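Long-range contact in glutathione S-transferase (Natrialba magadii ATCC 43099, PDB 6GZF), which probably transfers glutathione, as a xi-class glutathione transferase of the glutathionyl-hydroquinone reductase type from a haloalkaliphilic archaeon: residues 27-39 / 120-132. Numbering follows the deposited sequence.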
# COMPACT_ATOMS: atom_id res chain seq x y z
N ASP A 27 15.40 -2.47 -19.97
CA ASP A 27 14.01 -2.83 -19.69
C ASP A 27 13.59 -4.16 -20.33
O ASP A 27 13.42 -4.24 -21.55
CB ASP A 27 13.08 -1.72 -20.16
CG ASP A 27 13.12 -0.51 -19.25
OD1 ASP A 27 14.12 -0.35 -18.53
OD2 ASP A 27 12.14 0.28 -19.27
N GLY A 28 13.45 -5.19 -19.51
CA GLY A 28 12.94 -6.48 -19.95
C GLY A 28 13.67 -7.08 -21.13
O GLY A 28 13.04 -7.49 -22.11
N SER A 29 14.99 -7.14 -21.05
CA SER A 29 15.81 -7.63 -22.16
C SER A 29 15.84 -9.15 -22.24
O SER A 29 16.02 -9.71 -23.32
CB SER A 29 17.23 -7.09 -22.05
OG SER A 29 17.88 -7.62 -20.90
N PHE A 30 15.65 -9.82 -21.11
CA PHE A 30 15.68 -11.28 -21.08
C PHE A 30 14.53 -11.87 -21.89
O PHE A 30 14.68 -12.91 -22.53
CB PHE A 30 15.60 -11.80 -19.64
CG PHE A 30 15.46 -13.29 -19.54
CD1 PHE A 30 16.58 -14.11 -19.62
CD2 PHE A 30 14.22 -13.88 -19.38
CE1 PHE A 30 16.46 -15.48 -19.54
CE2 PHE A 30 14.09 -15.25 -19.29
CZ PHE A 30 15.21 -16.05 -19.38
N GLU A 31 13.39 -11.19 -21.86
CA GLU A 31 12.19 -11.70 -22.52
C GLU A 31 12.34 -11.63 -24.04
O GLU A 31 11.72 -12.41 -24.77
CB GLU A 31 10.96 -10.92 -22.07
CG GLU A 31 11.11 -10.21 -20.74
CD GLU A 31 11.38 -11.16 -19.59
OE1 GLU A 31 12.24 -10.84 -18.74
OE2 GLU A 31 10.73 -12.23 -19.53
N ARG A 32 13.15 -10.69 -24.51
CA ARG A 32 13.45 -10.59 -25.93
C ARG A 32 14.51 -11.62 -26.32
O ARG A 32 14.85 -11.78 -27.49
CB ARG A 32 13.92 -9.18 -26.29
CG ARG A 32 12.81 -8.14 -26.22
CD ARG A 32 13.29 -6.77 -26.68
NE ARG A 32 14.28 -6.19 -25.77
CZ ARG A 32 13.98 -5.38 -24.76
NH1 ARG A 32 12.72 -5.05 -24.52
NH2 ARG A 32 14.95 -4.90 -23.98
N GLN A 33 15.02 -12.33 -25.31
CA GLN A 33 15.94 -13.44 -25.52
C GLN A 33 15.25 -14.76 -25.22
O GLN A 33 15.88 -15.82 -25.19
CB GLN A 33 17.18 -13.28 -24.64
CG GLN A 33 17.99 -12.02 -24.89
CD GLN A 33 19.01 -12.20 -26.00
OE1 GLN A 33 19.08 -13.25 -26.63
NE2 GLN A 33 19.81 -11.17 -26.23
N ALA A 34 13.94 -14.70 -24.98
CA ALA A 34 13.20 -15.85 -24.48
C ALA A 34 12.39 -16.58 -25.55
O ALA A 34 11.96 -15.98 -26.54
CB ALA A 34 12.27 -15.41 -23.35
N THR A 35 12.20 -17.87 -25.33
CA THR A 35 11.35 -18.70 -26.18
C THR A 35 10.02 -18.95 -25.47
O THR A 35 10.00 -19.20 -24.27
CB THR A 35 12.02 -20.05 -26.51
OG1 THR A 35 13.27 -19.82 -27.17
CG2 THR A 35 11.12 -20.89 -27.40
N THR A 36 8.92 -18.86 -26.20
CA THR A 36 7.62 -19.19 -25.64
C THR A 36 6.99 -20.35 -26.41
O THR A 36 7.53 -20.81 -27.42
CB THR A 36 6.66 -17.98 -25.65
OG1 THR A 36 6.48 -17.52 -27.00
CG2 THR A 36 7.22 -16.85 -24.81
N PHE A 37 5.85 -20.83 -25.92
CA PHE A 37 5.17 -21.96 -26.53
C PHE A 37 3.80 -21.54 -27.05
O PHE A 37 2.91 -21.19 -26.27
CB PHE A 37 5.03 -23.11 -25.52
CG PHE A 37 6.35 -23.63 -25.02
CD1 PHE A 37 7.07 -22.94 -24.06
CD2 PHE A 37 6.87 -24.82 -25.50
CE1 PHE A 37 8.28 -23.42 -23.59
CE2 PHE A 37 8.08 -25.31 -25.04
CZ PHE A 37 8.78 -24.61 -24.09
N ARG A 38 3.63 -21.56 -28.37
CA ARG A 38 2.45 -20.96 -28.99
C ARG A 38 1.69 -21.88 -29.94
O ARG A 38 1.07 -21.41 -30.90
CB ARG A 38 2.85 -19.69 -29.75
CG ARG A 38 3.60 -18.68 -28.91
CD ARG A 38 2.66 -17.58 -28.44
NE ARG A 38 3.38 -16.52 -27.75
CZ ARG A 38 3.79 -15.39 -28.33
NH1 ARG A 38 4.44 -14.48 -27.62
NH2 ARG A 38 3.56 -15.19 -29.62
N ASN A 39 1.72 -23.18 -29.69
CA ASN A 39 0.89 -24.10 -30.46
C ASN A 39 -0.57 -23.97 -30.06
O ASN A 39 -0.88 -23.58 -28.94
CB ASN A 39 1.37 -25.55 -30.30
CG ASN A 39 2.60 -25.85 -31.12
OD1 ASN A 39 2.53 -25.96 -32.35
ND2 ASN A 39 3.74 -26.00 -30.46
N LEU A 120 9.17 -29.67 -15.93
CA LEU A 120 8.21 -29.91 -17.00
C LEU A 120 8.63 -29.21 -18.29
O LEU A 120 8.50 -29.77 -19.38
CB LEU A 120 6.82 -29.45 -16.58
CG LEU A 120 6.08 -30.40 -15.63
CD1 LEU A 120 4.93 -29.68 -14.95
CD2 LEU A 120 5.58 -31.62 -16.39
N TYR A 121 9.12 -27.98 -18.16
CA TYR A 121 9.64 -27.24 -19.30
C TYR A 121 10.81 -27.97 -19.95
O TYR A 121 10.85 -28.15 -21.17
CB TYR A 121 10.09 -25.83 -18.88
CG TYR A 121 8.96 -24.83 -18.72
CD1 TYR A 121 8.11 -24.87 -17.63
CD2 TYR A 121 8.76 -23.83 -19.67
CE1 TYR A 121 7.09 -23.95 -17.48
CE2 TYR A 121 7.74 -22.91 -19.53
CZ TYR A 121 6.91 -22.97 -18.44
OH TYR A 121 5.90 -22.05 -18.30
N VAL A 122 11.77 -28.38 -19.12
CA VAL A 122 12.97 -29.06 -19.59
C VAL A 122 12.64 -30.34 -20.35
O VAL A 122 13.27 -30.66 -21.36
CB VAL A 122 13.92 -29.39 -18.41
CG1 VAL A 122 15.07 -30.28 -18.86
CG2 VAL A 122 14.45 -28.11 -17.78
N ARG A 123 11.64 -31.08 -19.87
CA ARG A 123 11.21 -32.29 -20.56
C ARG A 123 10.63 -31.95 -21.93
O ARG A 123 10.83 -32.69 -22.90
CB ARG A 123 10.17 -33.05 -19.72
CG ARG A 123 9.67 -34.32 -20.39
CD ARG A 123 8.58 -34.99 -19.59
NE ARG A 123 9.08 -36.13 -18.82
CZ ARG A 123 9.56 -36.05 -17.59
NH1 ARG A 123 9.62 -34.88 -16.97
NH2 ARG A 123 9.99 -37.15 -16.97
N ALA A 124 9.91 -30.83 -22.01
CA ALA A 124 9.27 -30.42 -23.25
C ALA A 124 10.27 -29.77 -24.21
O ALA A 124 10.16 -29.92 -25.42
CB ALA A 124 8.13 -29.45 -22.95
N ALA A 125 11.24 -29.06 -23.66
CA ALA A 125 12.26 -28.40 -24.46
C ALA A 125 13.60 -28.36 -23.72
O ALA A 125 13.90 -27.39 -23.03
CB ALA A 125 11.82 -27.00 -24.84
N PRO A 126 14.41 -29.42 -23.88
CA PRO A 126 15.68 -29.65 -23.17
C PRO A 126 16.69 -28.50 -23.24
O PRO A 126 17.60 -28.47 -22.41
CB PRO A 126 16.25 -30.89 -23.87
CG PRO A 126 15.41 -31.10 -25.10
CD PRO A 126 14.08 -30.53 -24.78
N ASP A 127 16.54 -27.58 -24.18
CA ASP A 127 17.51 -26.50 -24.35
C ASP A 127 16.83 -25.13 -24.29
O ASP A 127 17.38 -24.13 -24.75
CB ASP A 127 18.27 -26.67 -25.67
CG ASP A 127 19.52 -25.82 -25.73
OD1 ASP A 127 20.29 -25.82 -24.75
OD2 ASP A 127 19.74 -25.15 -26.77
N VAL A 128 15.64 -25.09 -23.71
CA VAL A 128 14.82 -23.88 -23.73
C VAL A 128 15.43 -22.74 -22.90
O VAL A 128 16.05 -22.97 -21.87
CB VAL A 128 13.38 -24.17 -23.23
CG1 VAL A 128 13.37 -24.47 -21.74
CG2 VAL A 128 12.45 -23.01 -23.56
N THR A 129 15.27 -21.52 -23.40
CA THR A 129 15.64 -20.32 -22.65
C THR A 129 14.39 -19.46 -22.45
O THR A 129 13.95 -18.78 -23.37
CB THR A 129 16.73 -19.51 -23.37
OG1 THR A 129 17.93 -20.29 -23.45
CG2 THR A 129 17.02 -18.22 -22.61
N CYS A 130 13.83 -19.50 -21.24
CA CYS A 130 12.56 -18.84 -20.97
C CYS A 130 12.33 -18.59 -19.49
O CYS A 130 13.19 -18.86 -18.65
CB CYS A 130 11.41 -19.68 -21.52
SG CYS A 130 11.20 -21.27 -20.68
N ARG A 131 11.14 -18.07 -19.18
CA ARG A 131 10.68 -17.95 -17.80
C ARG A 131 9.75 -19.11 -17.48
O ARG A 131 8.89 -19.47 -18.30
CB ARG A 131 9.97 -16.61 -17.58
CG ARG A 131 10.81 -15.38 -17.87
CD ARG A 131 11.57 -14.91 -16.64
NE ARG A 131 12.12 -13.56 -16.82
CZ ARG A 131 12.96 -12.98 -15.97
NH1 ARG A 131 13.35 -13.61 -14.88
NH2 ARG A 131 13.40 -11.76 -16.22
N VAL A 132 9.91 -19.69 -16.30
CA VAL A 132 9.01 -20.76 -15.86
C VAL A 132 7.78 -20.14 -15.21
O VAL A 132 7.82 -19.76 -14.04
CB VAL A 132 9.71 -21.72 -14.88
CG1 VAL A 132 8.76 -22.84 -14.48
CG2 VAL A 132 10.97 -22.29 -15.51
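Y121, in the last turn of helix 117-124, meets F37 at an oblique angle: the two ring planes stand 76° apart, and F37 CE1 lies 4.0 Å from Y121 CD2. The tyrosine hydroxyl is engaged elsewhere, on the backbone O of T133. Just past the helix, A125 brings its methyl to the edge of the F37 ring, CB lying 3.9 Å from F37 CZ. A type I turn from A125 to V128 then reverses the chain, and V128 adds CG2, 4.0 Å from F37 CZ; with CG1 held between backbone N and carbonyl carbon, this second methyl is the one that faces the phenylalanine. T129 supplies the one backbone bond of the contact, its O accepting from T35 N at 2.8 Å, while its hydroxyl turns to D13 N and its CG2 lies near Q33 O. C130 sets its carbonyl O at the edge of the F30 ring, close to the ring plane. R131 completes the series: bent at chi2 (-90°), its chain crosses F30 obliquely, ring and guanidinium planes 64° apart with F30 CD2 over one guanidinium face, and reaches the carboxylate of E31. Carboxylate and guanidinium are nearly coplanar, and R131 NH2 donates to the syn lone pair of E31 OE1 at 2.9 Å; weaker bonds run from NE to both oxygens. NH1 hydrogen-bonds to N9 O instead. A leucine in place of R131 would probably leave the E31 carboxylate without its mate and F30 CD2 without the guanidinium face it lies over. The contact thus fastens the N-terminal extension to the thioredoxin-like domain by apolar packing at one end and a salt bridge at the other; because R131 is also a predicted glutathione-binding residue, its ties to E31, F30 and N9 probably help fix the segment bordering that site.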